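Local structure of putative phosphoribosyltransferase (Neisseria gonorrhoeae, 5VOG) at residues A[135-140]-A[159-164]; A[14-19]-A[176-181]; A[68-73]-A[110-115]. The protein binds guanosine-5',3'-tetraphosphate (ppGpp) and is probably a type I phosphoribosyltransferase, although its natural reaction remains putative. All blocks are in the same frame, centred on the assembly; numbering follows the deposited sequence.

Contact 1. Residues A[135-140]-A[159-164]. With G4P (guanosine-5',3'-tetraphosphate), chain D.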
loop_
_atom_site.group_PDB
_atom_site.type_symbol
_atom_site.label_atom_id
_atom_site.label_comp_id
_atom_site.label_asym_id
_atom_site.label_seq_id
_atom_site.Cartn_x
_atom_site.Cartn_y
_atom_site.Cartn_z
ATOM N N HIS A 135 14.923 3.718 0.424
ATOM C CA HIS A 135 16.277 3.597 -0.103
ATOM C C HIS A 135 16.654 4.848 -0.873
ATOM O O HIS A 135 15.929 5.259 -1.787
ATOM C CB HIS A 135 16.386 2.391 -1.029
ATOM C CG HIS A 135 16.193 1.089 -0.334
ATOM N ND1 HIS A 135 15.402 0.083 -0.845
ATOM C CD2 HIS A 135 16.712 0.617 0.824
ATOM C CE1 HIS A 135 15.437 -0.951 -0.024
ATOM N NE2 HIS A 135 16.229 -0.655 0.993
ATOM N N GLU A 136 17.808 5.424 -0.531
ATOM C CA GLU A 136 18.365 6.580 -1.226
ATOM C C GLU A 136 19.600 6.136 -2.003
ATOM O O GLU A 136 20.633 5.822 -1.403
ATOM C CB GLU A 136 18.721 7.689 -0.240
ATOM C CG GLU A 136 19.427 8.859 -0.898
ATOM C CD GLU A 136 19.884 9.910 0.095
ATOM O OE1 GLU A 136 19.718 9.717 1.321
ATOM O OE2 GLU A 136 20.416 10.942 -0.358
ATOM N N LYS A 137 19.505 6.127 -3.331
ATOM C CA LYS A 137 20.657 5.786 -4.156
ATOM C C LYS A 137 21.578 6.988 -4.319
ATOM O O LYS A 137 21.125 8.099 -4.613
ATOM C CB LYS A 137 20.221 5.299 -5.528
ATOM C CG LYS A 137 19.503 3.977 -5.537
ATOM C CD LYS A 137 19.250 3.640 -6.989
ATOM C CE LYS A 137 18.628 2.317 -7.180
ATOM N NZ LYS A 137 18.499 2.066 -8.638
ATOM N N ILE A 138 22.876 6.752 -4.153
ATOM C CA ILE A 138 23.892 7.791 -4.297
ATOM C C ILE A 138 24.286 7.854 -5.769
ATOM O O ILE A 138 25.012 6.997 -6.273
ATOM C CB ILE A 138 25.097 7.532 -3.397
ATOM C CG1 ILE A 138 24.642 7.430 -1.939
ATOM C CG2 ILE A 138 26.128 8.636 -3.605
ATOM C CD1 ILE A 138 23.686 8.536 -1.503
ATOM N N LYS A 139 23.803 8.881 -6.459
ATOM C CA LYS A 139 23.956 9.008 -7.902
ATOM C C LYS A 139 23.506 10.409 -8.288
ATOM O O LYS A 139 22.948 11.148 -7.474
ATOM C CB LYS A 139 23.154 7.941 -8.657
ATOM C CG LYS A 139 21.655 7.973 -8.371
ATOM C CD LYS A 139 20.941 6.736 -8.915
ATOM C CE LYS A 139 20.922 6.716 -10.434
ATOM N NZ LYS A 139 20.390 5.428 -10.977
ATOM N N ALA A 140 23.771 10.773 -9.538
ATOM C CA ALA A 140 23.278 12.046 -10.042
ATOM C C ALA A 140 21.757 12.027 -10.101
ATOM O O ALA A 140 21.130 10.981 -10.297
ATOM C CB ALA A 140 23.856 12.351 -11.425
ATOM N N ASP A 159 24.781 3.002 -6.258
ATOM C CA ASP A 159 23.969 3.012 -7.477
ATOM C C ASP A 159 23.894 1.592 -8.036
ATOM O O ASP A 159 24.510 1.240 -9.045
ATOM C CB ASP A 159 24.519 3.986 -8.506
ATOM C CG ASP A 159 23.584 4.156 -9.687
ATOM O OD1 ASP A 159 22.406 3.732 -9.583
ATOM O OD2 ASP A 159 24.015 4.706 -10.715
ATOM N N TRP A 160 23.125 0.767 -7.336
ATOM C CA TRP A 160 22.892 -0.625 -7.685
ATOM C C TRP A 160 21.417 -0.819 -7.985
ATOM O O TRP A 160 20.567 -0.057 -7.519
ATOM C CB TRP A 160 23.287 -1.567 -6.544
ATOM C CG TRP A 160 24.744 -1.578 -6.188
ATOM C CD1 TRP A 160 25.756 -0.905 -6.807
ATOM C CD2 TRP A 160 25.341 -2.314 -5.120
ATOM N NE1 TRP A 160 26.954 -1.180 -6.183
ATOM C CE2 TRP A 160 26.724 -2.043 -5.144
ATOM C CE3 TRP A 160 24.841 -3.182 -4.144
ATOM C CZ2 TRP A 160 27.608 -2.607 -4.230
ATOM C CZ3 TRP A 160 25.723 -3.740 -3.235
ATOM C CH2 TRP A 160 27.088 -3.449 -3.285
ATOM N N TRP A 161 21.102 -1.868 -8.738
ATOM C CA TRP A 161 19.703 -2.206 -8.950
ATOM C C TRP A 161 19.183 -2.976 -7.745
ATOM O O TRP A 161 19.723 -4.030 -7.387
ATOM C CB TRP A 161 19.505 -3.019 -10.223
ATOM C CG TRP A 161 18.045 -3.134 -10.522
ATOM C CD1 TRP A 161 17.243 -4.224 -10.333
ATOM C CD2 TRP A 161 17.201 -2.092 -11.019
ATOM N NE1 TRP A 161 15.951 -3.925 -10.700
ATOM C CE2 TRP A 161 15.900 -2.623 -11.125
ATOM C CE3 TRP A 161 17.422 -0.761 -11.392
ATOM C CZ2 TRP A 161 14.821 -1.871 -11.596
ATOM C CZ3 TRP A 161 16.349 -0.014 -11.858
ATOM C CH2 TRP A 161 15.067 -0.571 -11.955
ATOM N N ILE A 162 18.136 -2.451 -7.125
ATOM C CA ILE A 162 17.542 -3.058 -5.942
ATOM C C ILE A 162 16.405 -3.968 -6.375
ATOM O O ILE A 162 15.490 -3.537 -7.091
ATOM C CB ILE A 162 17.043 -1.984 -4.965
ATOM C CG1 ILE A 162 18.203 -1.091 -4.515
ATOM C CG2 ILE A 162 16.338 -2.628 -3.779
ATOM C CD1 ILE A 162 17.741 0.189 -3.808
ATOM N N ASN A 163 16.456 -5.224 -5.939
ATOM C CA ASN A 163 15.386 -6.183 -6.198
ATOM C C ASN A 163 14.532 -6.303 -4.944
ATOM O O ASN A 163 15.009 -6.771 -3.904
ATOM C CB ASN A 163 15.972 -7.528 -6.611
ATOM C CG ASN A 163 16.735 -7.435 -7.902
ATOM O OD1 ASN A 163 16.144 -7.449 -8.975
ATOM N ND2 ASN A 163 18.057 -7.293 -7.808
ATOM N N TYR A 164 13.264 -5.853 -5.039
ATOM C CA TYR A 164 12.333 -5.836 -3.922
ATOM C C TYR A 164 11.608 -7.167 -3.796
ATOM O O TYR A 164 11.293 -7.806 -4.803
ATOM C CB TYR A 164 11.312 -4.706 -4.093
ATOM C CG TYR A 164 11.973 -3.365 -3.897
ATOM C CD1 TYR A 164 12.311 -2.932 -2.627
ATOM C CD2 TYR A 164 12.320 -2.565 -4.983
ATOM C CE1 TYR A 164 12.950 -1.720 -2.430
ATOM C CE2 TYR A 164 12.961 -1.348 -4.800
ATOM C CZ TYR A 164 13.282 -0.938 -3.516
ATOM O OH TYR A 164 13.935 0.264 -3.313
HETATM P PB G4P D . 12.217 9.015 -7.520
HETATM O O1B G4P D . 11.669 10.287 -7.931
HETATM O O2B G4P D . 13.758 8.963 -7.423
HETATM O O3B G4P D . 11.588 8.551 -6.168
HETATM O O3A G4P D . 11.758 7.852 -8.509
HETATM P PA G4P D . 11.938 7.689 -10.079
HETATM O O1A G4P D . 11.037 8.597 -10.821
HETATM O O2A G4P D . 13.397 7.822 -10.436
HETATM O "O5'" G4P D . 11.545 6.135 -10.247
HETATM C "C5'" G4P D . 11.024 5.594 -11.477
HETATM C "C4'" G4P D . 10.789 4.120 -11.276
HETATM O "O4'" G4P D . 12.046 3.427 -11.188
HETATM C "C3'" G4P D . 10.015 3.766 -10.002
HETATM O "O3'" G4P D . 8.825 3.038 -10.375
HETATM C "C2'" G4P D . 10.960 2.884 -9.182
HETATM O "O2'" G4P D . 10.305 1.819 -8.494
HETATM C "C1'" G4P D . 11.906 2.370 -10.264
HETATM N N9 G4P D . 13.237 2.067 -9.735
HETATM C C8 G4P D . 14.297 2.928 -9.630
HETATM N N7 G4P D . 15.361 2.372 -9.099
HETATM C C5 G4P D . 14.972 1.066 -8.838
HETATM C C6 G4P D . 15.688 -0.038 -8.276
HETATM O O6 G4P D . 16.858 -0.054 -7.884
HETATM N N1 G4P D . 14.915 -1.181 -8.210
HETATM C C2 G4P D . 13.612 -1.277 -8.622
HETATM N N2 G4P D . 13.023 -2.470 -8.502
HETATM N N3 G4P D . 12.933 -0.259 -9.146
HETATM C C4 G4P D . 13.665 0.869 -9.226
HETATM P PC G4P D . 7.489 3.757 -10.820
HETATM O O1C G4P D . 7.547 4.150 -12.255
HETATM O O2C G4P D . 7.318 4.899 -9.856
HETATM O O3C G4P D . 6.345 2.681 -10.546
HETATM P PD G4P D . 5.742 2.009 -9.231
HETATM O O1D G4P D . 6.180 2.864 -8.089
HETATM O O2D G4P D . 4.210 2.019 -9.435
HETATM O O3D G4P D . 6.275 0.600 -9.219
HETATM O O HOH W 1 20.700 1.470 -10.322
#

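Contact 2. Residues A[14-19]-A[176-181]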
loop_
_atom_site.group_PDB
_atom_site.type_symbol
_atom_site.label_atom_id
_atom_site.label_comp_id
_atom_site.label_asym_id
_atom_site.label_seq_id
_atom_site.Cartn_x
_atom_site.Cartn_y
_atom_site.Cartn_z
ATOM N N TRP A 14 19.475 -7.855 -3.377
ATOM C CA TRP A 14 18.148 -8.342 -3.017
ATOM C C TRP A 14 17.930 -8.134 -1.526
ATOM O O TRP A 14 18.818 -8.423 -0.716
ATOM C CB TRP A 14 17.991 -9.835 -3.345
ATOM C CG TRP A 14 17.955 -10.179 -4.812
ATOM C CD1 TRP A 14 16.866 -10.590 -5.523
ATOM C CD2 TRP A 14 19.053 -10.162 -5.739
ATOM N NE1 TRP A 14 17.210 -10.822 -6.830
ATOM C CE2 TRP A 14 18.548 -10.571 -6.990
ATOM C CE3 TRP A 14 20.412 -9.845 -5.631
ATOM C CZ2 TRP A 14 19.349 -10.663 -8.128
ATOM C CZ3 TRP A 14 21.206 -9.934 -6.761
ATOM C CH2 TRP A 14 20.673 -10.344 -7.994
ATOM N N TYR A 15 16.741 -7.654 -1.160
ATOM C CA TYR A 15 16.377 -7.430 0.231
ATOM C C TYR A 15 15.151 -8.258 0.574
ATOM O O TYR A 15 14.189 -8.301 -0.199
ATOM C CB TYR A 15 16.065 -5.949 0.514
ATOM C CG TYR A 15 17.232 -5.001 0.388
ATOM C CD1 TYR A 15 18.355 -5.124 1.202
ATOM C CD2 TYR A 15 17.195 -3.951 -0.522
ATOM C CE1 TYR A 15 19.414 -4.239 1.092
ATOM C CE2 TYR A 15 18.246 -3.057 -0.632
ATOM C CZ TYR A 15 19.351 -3.206 0.170
ATOM O OH TYR A 15 20.390 -2.306 0.053
ATOM N N THR A 16 15.175 -8.900 1.739
ATOM C CA THR A 16 13.998 -9.614 2.207
ATOM C C THR A 16 12.959 -8.626 2.733
ATOM O O THR A 16 13.255 -7.462 3.011
ATOM C CB THR A 16 14.359 -10.617 3.312
ATOM O OG1 THR A 16 14.759 -9.907 4.492
ATOM C CG2 THR A 16 15.489 -11.549 2.867
ATOM N N TYR A 17 11.717 -9.106 2.870
ATOM C CA TYR A 17 10.697 -8.293 3.526
ATOM C C TYR A 17 11.159 -7.852 4.907
ATOM O O TYR A 17 10.990 -6.690 5.285
ATOM C CB TYR A 17 9.382 -9.062 3.653
ATOM C CG TYR A 17 8.530 -9.133 2.403
ATOM C CD1 TYR A 17 7.869 -8.003 1.919
ATOM C CD2 TYR A 17 8.339 -10.341 1.736
ATOM C CE1 TYR A 17 7.079 -8.068 0.779
ATOM C CE2 TYR A 17 7.544 -10.416 0.599
ATOM C CZ TYR A 17 6.916 -9.280 0.124
ATOM O OH TYR A 17 6.122 -9.350 -1.007
ATOM N N ASP A 18 11.754 -8.771 5.674
ATOM C CA ASP A 18 12.198 -8.436 7.025
ATOM C C ASP A 18 13.334 -7.421 7.008
ATOM O O ASP A 18 13.384 -6.534 7.870
ATOM C CB ASP A 18 12.639 -9.692 7.768
ATOM C CG ASP A 18 11.475 -10.602 8.145
ATOM O OD1 ASP A 18 10.307 -10.200 7.973
ATOM O OD2 ASP A 18 11.733 -11.729 8.617
ATOM N N ASP A 19 14.272 -7.550 6.058
ATOM C CA ASP A 19 15.318 -6.538 5.898
ATOM C C ASP A 19 14.702 -5.150 5.797
ATOM O O ASP A 19 15.161 -4.193 6.433
ATOM C CB ASP A 19 16.154 -6.791 4.635
ATOM C CG ASP A 19 17.081 -7.988 4.736
ATOM O OD1 ASP A 19 17.531 -8.353 5.848
ATOM O OD2 ASP A 19 17.389 -8.540 3.655
ATOM N N ARG A 176 17.140 -16.451 -1.244
ATOM C CA ARG A 176 18.464 -17.034 -1.446
ATOM C C ARG A 176 19.439 -15.991 -1.974
ATOM O O ARG A 176 20.576 -15.886 -1.497
ATOM C CB ARG A 176 18.377 -18.227 -2.400
ATOM C CG ARG A 176 19.701 -18.964 -2.578
ATOM C CD ARG A 176 19.649 -20.004 -3.698
ATOM N NE ARG A 176 19.561 -19.386 -5.018
ATOM C CZ ARG A 176 20.601 -18.904 -5.691
ATOM N NH1 ARG A 176 21.819 -18.965 -5.170
ATOM N NH2 ARG A 176 20.426 -18.355 -6.886
ATOM N N LEU A 177 19.007 -15.198 -2.957
ATOM C CA LEU A 177 19.876 -14.166 -3.513
ATOM C C LEU A 177 20.140 -13.046 -2.512
ATOM O O LEU A 177 21.215 -12.435 -2.541
ATOM C CB LEU A 177 19.268 -13.618 -4.808
ATOM C CG LEU A 177 19.277 -14.593 -5.995
ATOM C CD1 LEU A 177 18.305 -14.161 -7.091
ATOM C CD2 LEU A 177 20.690 -14.744 -6.551
ATOM N N ALA A 178 19.187 -12.765 -1.617
ATOM C CA ALA A 178 19.413 -11.750 -0.591
ATOM C C ALA A 178 20.479 -12.203 0.400
ATOM O O ALA A 178 21.357 -11.421 0.785
ATOM C CB ALA A 178 18.100 -11.432 0.128
ATOM N N GLU A 179 20.417 -13.467 0.825
ATOM C CA GLU A 179 21.415 -13.987 1.754
ATOM C C GLU A 179 22.768 -14.140 1.076
ATOM O O GLU A 179 23.812 -13.895 1.693
ATOM C CB GLU A 179 20.952 -15.324 2.333
ATOM N N ALA A 180 22.770 -14.536 -0.197
ATOM C CA ALA A 180 24.010 -14.668 -0.954
ATOM C C ALA A 180 24.674 -13.328 -1.240
ATOM O O ALA A 180 25.750 -13.310 -1.848
ATOM C CB ALA A 180 23.741 -15.408 -2.266
ATOM N N GLY A 181 24.073 -12.217 -0.819
ATOM C CA GLY A 181 24.666 -10.912 -1.018
ATOM C C GLY A 181 25.211 -10.304 0.258
ATOM O O GLY A 181 25.913 -9.290 0.216
HETATM O O HOH W 2 21.727 -9.557 -2.314
HETATM O O HOH W 3 20.876 -8.394 1.090
#

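Contact 3. Residues A[68-73]-A[110-115]. With G4P (guanosine-5',3'-tetraphosphate), chain D.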
loop_
_atom_site.group_PDB
_atom_site.type_symbol
_atom_site.label_atom_id
_atom_site.label_comp_id
_atom_site.label_asym_id
_atom_site.label_seq_id
_atom_site.Cartn_x
_atom_site.Cartn_y
_atom_site.Cartn_z
ATOM N N THR A 68 1.568 7.824 -9.337
ATOM C CA THR A 68 2.129 8.362 -10.562
ATOM C C THR A 68 2.639 7.216 -11.421
ATOM O O THR A 68 2.904 6.116 -10.929
ATOM C CB THR A 68 3.291 9.323 -10.276
ATOM O OG1 THR A 68 4.278 8.635 -9.494
ATOM C CG2 THR A 68 2.801 10.536 -9.516
ATOM N N ALA A 69 2.800 7.493 -12.710
ATOM C CA ALA A 69 3.416 6.539 -13.617
ATOM C C ALA A 69 4.095 7.311 -14.734
ATOM O O ALA A 69 3.784 8.476 -14.986
ATOM C CB ALA A 69 2.390 5.547 -14.182
ATOM N N TYR A 70 5.052 6.660 -15.387
ATOM C CA TYR A 70 5.662 7.234 -16.572
ATOM C C TYR A 70 4.851 6.851 -17.800
ATOM O O TYR A 70 4.343 5.728 -17.903
ATOM C CB TYR A 70 7.110 6.769 -16.722
ATOM C CG TYR A 70 8.095 7.474 -15.808
ATOM C CD1 TYR A 70 8.908 8.492 -16.287
ATOM C CD2 TYR A 70 8.227 7.109 -14.473
ATOM C CE1 TYR A 70 9.825 9.123 -15.464
ATOM C CE2 TYR A 70 9.145 7.740 -13.636
ATOM C CZ TYR A 70 9.940 8.745 -14.142
ATOM O OH TYR A 70 10.856 9.380 -13.332
ATOM N N TYR A 71 4.710 7.802 -18.721
ATOM C CA TYR A 71 3.969 7.615 -19.958
ATOM C C TYR A 71 4.812 8.105 -21.125
ATOM O O TYR A 71 5.672 8.973 -20.964
ATOM C CB TYR A 71 2.628 8.375 -19.942
ATOM C CG TYR A 71 1.595 7.841 -18.971
ATOM C CD1 TYR A 71 0.624 6.941 -19.391
ATOM C CD2 TYR A 71 1.577 8.251 -17.643
ATOM C CE1 TYR A 71 -0.328 6.453 -18.514
ATOM C CE2 TYR A 71 0.631 7.767 -16.758
ATOM C CZ TYR A 71 -0.320 6.870 -17.199
ATOM O OH TYR A 71 -1.264 6.388 -16.325
ATOM N N ASP A 72 4.549 7.559 -22.307
ATOM C CA ASP A 72 5.268 7.968 -23.511
ATOM C C ASP A 72 4.745 9.326 -23.968
ATOM O O ASP A 72 3.579 9.453 -24.359
ATOM C CB ASP A 72 5.118 6.914 -24.604
ATOM C CG ASP A 72 5.864 5.634 -24.281
ATOM O OD1 ASP A 72 6.973 5.719 -23.711
ATOM O OD2 ASP A 72 5.343 4.540 -24.586
ATOM N N SER A 73 5.605 10.342 -23.921
ATOM C CA SER A 73 5.231 11.719 -24.220
ATOM C C SER A 73 5.914 12.175 -25.504
ATOM O O SER A 73 7.141 12.093 -25.624
ATOM C CB SER A 73 5.606 12.649 -23.064
ATOM O OG SER A 73 5.386 14.006 -23.408
ATOM N N SER A 110 16.100 8.821 -9.482
ATOM C CA SER A 110 16.343 10.022 -10.278
ATOM C C SER A 110 15.775 11.291 -9.658
ATOM O O SER A 110 16.153 12.388 -10.080
ATOM C CB SER A 110 15.739 9.869 -11.681
ATOM O OG SER A 110 14.316 9.997 -11.635
ATOM N N ARG A 111 14.863 11.166 -8.696
ATOM C CA ARG A 111 14.097 12.247 -8.073
ATOM C C ARG A 111 13.109 12.922 -9.012
ATOM O O ARG A 111 12.504 13.931 -8.626
ATOM C CB ARG A 111 14.996 13.317 -7.446
ATOM C CG ARG A 111 15.553 12.881 -6.142
ATOM C CD ARG A 111 16.518 13.880 -5.530
ATOM N NE ARG A 111 17.086 13.245 -4.358
ATOM C CZ ARG A 111 18.120 13.702 -3.670
ATOM N NH1 ARG A 111 18.726 14.831 -4.030
ATOM N NH2 ARG A 111 18.546 13.024 -2.615
ATOM N N VAL A 112 12.896 12.386 -10.216
ATOM C CA VAL A 112 11.934 13.001 -11.124
ATOM C C VAL A 112 10.512 12.856 -10.584
ATOM O O VAL A 112 9.736 13.820 -10.597
ATOM C CB VAL A 112 12.097 12.422 -12.543
ATOM C CG1 VAL A 112 10.969 12.875 -13.454
ATOM C CG2 VAL A 112 13.446 12.874 -13.126
ATOM N N THR A 113 10.149 11.676 -10.068
ATOM C CA THR A 113 8.812 11.539 -9.489
ATOM C C THR A 113 8.692 12.361 -8.219
ATOM O O THR A 113 7.669 13.022 -7.985
ATOM C CB THR A 113 8.498 10.077 -9.179
ATOM O OG1 THR A 113 8.487 9.327 -10.393
ATOM C CG2 THR A 113 7.122 9.945 -8.490
ATOM N N MET A 114 9.731 12.314 -7.382
ATOM C CA MET A 114 9.702 13.026 -6.113
ATOM C C MET A 114 9.510 14.524 -6.327
ATOM O O MET A 114 8.676 15.154 -5.666
ATOM C CB MET A 114 10.990 12.746 -5.346
ATOM C CG MET A 114 10.982 13.242 -3.917
ATOM S SD MET A 114 12.594 12.970 -3.155
ATOM C CE MET A 114 12.644 11.182 -3.192
ATOM N N GLU A 115 10.276 15.112 -7.254
ATOM C CA GLU A 115 10.120 16.537 -7.535
ATOM C C GLU A 115 8.716 16.851 -8.032
ATOM O O GLU A 115 8.106 17.841 -7.611
ATOM C CB GLU A 115 11.152 17.009 -8.562
ATOM C CG GLU A 115 10.944 18.482 -8.941
ATOM C CD GLU A 115 11.810 18.973 -10.096
ATOM O OE1 GLU A 115 12.964 18.539 -10.237
ATOM O OE2 GLU A 115 11.322 19.824 -10.869
HETATM P PB G4P D . 12.217 9.015 -7.520
HETATM O O1B G4P D . 11.669 10.287 -7.931
HETATM O O2B G4P D . 13.758 8.963 -7.423
HETATM O O3B G4P D . 11.588 8.551 -6.168
HETATM O O3A G4P D . 11.758 7.852 -8.509
HETATM P PA G4P D . 11.938 7.689 -10.079
HETATM O O1A G4P D . 11.037 8.597 -10.821
HETATM O O2A G4P D . 13.397 7.822 -10.436
HETATM O "O5'" G4P D . 11.545 6.135 -10.247
HETATM C "C5'" G4P D . 11.024 5.594 -11.477
HETATM C "C4'" G4P D . 10.789 4.120 -11.276
HETATM O "O4'" G4P D . 12.046 3.427 -11.188
HETATM C "C3'" G4P D . 10.015 3.766 -10.002
HETATM O "O3'" G4P D . 8.825 3.038 -10.375
HETATM C "C2'" G4P D . 10.960 2.884 -9.182
HETATM O "O2'" G4P D . 10.305 1.819 -8.494
HETATM C "C1'" G4P D . 11.906 2.370 -10.264
HETATM N N9 G4P D . 13.237 2.067 -9.735
HETATM C C8 G4P D . 14.297 2.928 -9.630
HETATM N N7 G4P D . 15.361 2.372 -9.099
HETATM C C5 G4P D . 14.972 1.066 -8.838
HETATM C C6 G4P D . 15.688 -0.038 -8.276
HETATM O O6 G4P D . 16.858 -0.054 -7.884
HETATM N N1 G4P D . 14.915 -1.181 -8.210
HETATM C C2 G4P D . 13.612 -1.277 -8.622
HETATM N N2 G4P D . 13.023 -2.470 -8.502
HETATM N N3 G4P D . 12.933 -0.259 -9.146
HETATM C C4 G4P D . 13.665 0.869 -9.226
HETATM P PC G4P D . 7.489 3.757 -10.820
HETATM O O1C G4P D . 7.547 4.150 -12.255
HETATM O O2C G4P D . 7.318 4.899 -9.856
HETATM O O3C G4P D . 6.345 2.681 -10.546
HETATM P PD G4P D . 5.742 2.009 -9.231
HETATM O O1D G4P D . 6.180 2.864 -8.089
HETATM O O2D G4P D . 4.210 2.019 -9.435
HETATM O O3D G4P D . 6.275 0.600 -9.219
HETATM O O HOH W 4 6.337 7.512 -10.934
HETATM O O HOH W 5 13.480 9.480 -14.560
#

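Contact 1. Residues A[135-140]-A[159-164]
His135 and Tyr164 meet tip to tip at the buried end: ND1 of His135 lies 2.9 Å from OH of Tyr164 in an almost straight hydrogen bond that either group could donate. CD1 of Ile162 packs 3.8 Å from CB of His135. Beyond this close-fitting corner the two strands run nearly antiparallel, axes 10.0 Å apart, and both grip the guanine of ppGpp. Lys137, extended beyond CG, brings NZ to 2.8 Å from O6 of G4P and donates to N7. Ile162 makes its hydrogen bonds to the base with the main chain: its N donates to O6, and its O accepts from N1 (2.7 Å) and N2 of G4P. Lysine on O6 and N7, main chain along the base and an aromatic ring over it recall the purine site of guanine-using type I phosphoribosyltransferases. Here the aromatic is Trp161, with N1 of G4P over the centre of its indole. Toward solvent the fit slackens. Lys139 crosses Asp159 at about a right angle, NZ meeting OD1 at 3.0 Å on the syn side but 32° out of the carboxylate plane, while Asp109 pairs with both lysines and is the principal partner of Lys139. One water links OD1 of Asp159 to NZ of Lys137.

Contact 2. Residues A[14-19]-A[176-181]
Trp14 lays one face of its indole on Leu177, while Asn163 of the neighbouring strand 161-163 comes over the opposite face and the ring of His174 also meets the indole. On the Leu177 side CB lies 3.6 Å from the centroid of the five-membered ring of Trp14 and 12° off its normal, a CH-pi contact. Further along the same face, CD1 of Leu177 reaches NE1 of Trp14 at 3.5 Å. The arrangement joins a strand-to-helix turn to the end of the C-terminal helix: Trp14 closes strand 12-14, and Thr16 with Asp19 forms the capping box that starts helix 17-33.

Ala178 is the buried point of the contact. Its CB sits 3.2 Å from O of Trp14, close against the peptide, and is flanked by CB of Trp14 and by CG2 of Thr16 (3.8 Å). No direct hydrogen bond crosses between the segments; two waters do that work instead. One accepts from N of Trp14 and donates to O of Leu177. The other donates both to O of Trp14 and to O of Ala178, here near the helix end.

Around this, Tyr15 points away from this helix, and its ring meets that of His135; its carbonyl is bonded to His174, while Tyr17 meets Tyr17 and His21 of the second subunit, so the turn also borders the dimer interface. In the capping box, OG1 of Thr16 stands between its own backbone N and carbonyl carbon (chi1 68°), where it accepts from N of Asp19 at 2.9 Å. Asp19 returns the bond, and also pairs with Arg182: its OD2 takes N of Thr16 at 2.9 Å, the donor lying 36° out of the carboxylate plane.

Contact 3. Residues A[68-73]-A[110-115]
Tyr70 and Thr113 come together on one phosphate oxygen: OH of Tyr70 is 2.6 Å from O1A of G4P, and OG1 of Thr113 is 2.7 Å from the same atom, with N of Thr113 adding a longer third bond. O1A lies in the plane of the Tyr70 ring, at its edge. The neighbouring oxygen O2A takes two donors from Ser110, OG at 2.6 Å and the backbone N. On the beta phosphate, N of Arg111 donates to O2B at 2.8 Å and N of Met114 to O1B at 2.9 Å. Backbone N-H groups of Ser110, Arg111, Thr113 and Met114, in the turn before helix 112-121 and its first residues, wrap the 5'-diphosphate, consistent with the PRPP-binding loop that holds the 5'-phosphate in type I phosphoribosyltransferases.

The next shell keeps these groups in place. OG of Ser110 also accepts from N of Val112 at 3.1 Å, an ST turn. Arg111 makes the sharp turn into the helix with left-handed backbone angles, while its NE is salt-bridged to Asp108. The phenol of Tyr70 rests with OH 3.4 Å from CB of Val112, and a water donates to both this hydroxyl and OG of Ser110. Thr68 and Thr113 approach tip to tip, OG1 of Thr68 at 3.3 Å from CG2 of Thr113, and a second water joins both hydroxyls to O2C on the 3' side.

The two segments offer the diphosphate hydroxyls and peptide N-H groups, so its negative charge is here met by uncharged groups, probably aided by the positive end of the helix dipole.

Overall arrangement
From the N terminus, contact 2 opens first, at residues 14-19, and closes last, at 176-181, so its loop encloses nearly the whole chain. Within it lie two smaller loops in series that neither nest nor cross: contact 3 starts on strand 63-75 and closes at 110-115, then contact 1 runs from strand 135-137 to 161-163. Contacts 1 and 3 share ppGpp, one at the base and the other at the phosphates, and are also joined by a long, weak ion pair between Glu136 and Arg111. Contact 2 adjoins contact 1 through Tyr15, which packs on His135 and Ile162, and through strand 12-14, parallel to 161-163. Contacts 2 and 3 stay about 15 Å apart at their nearest atoms.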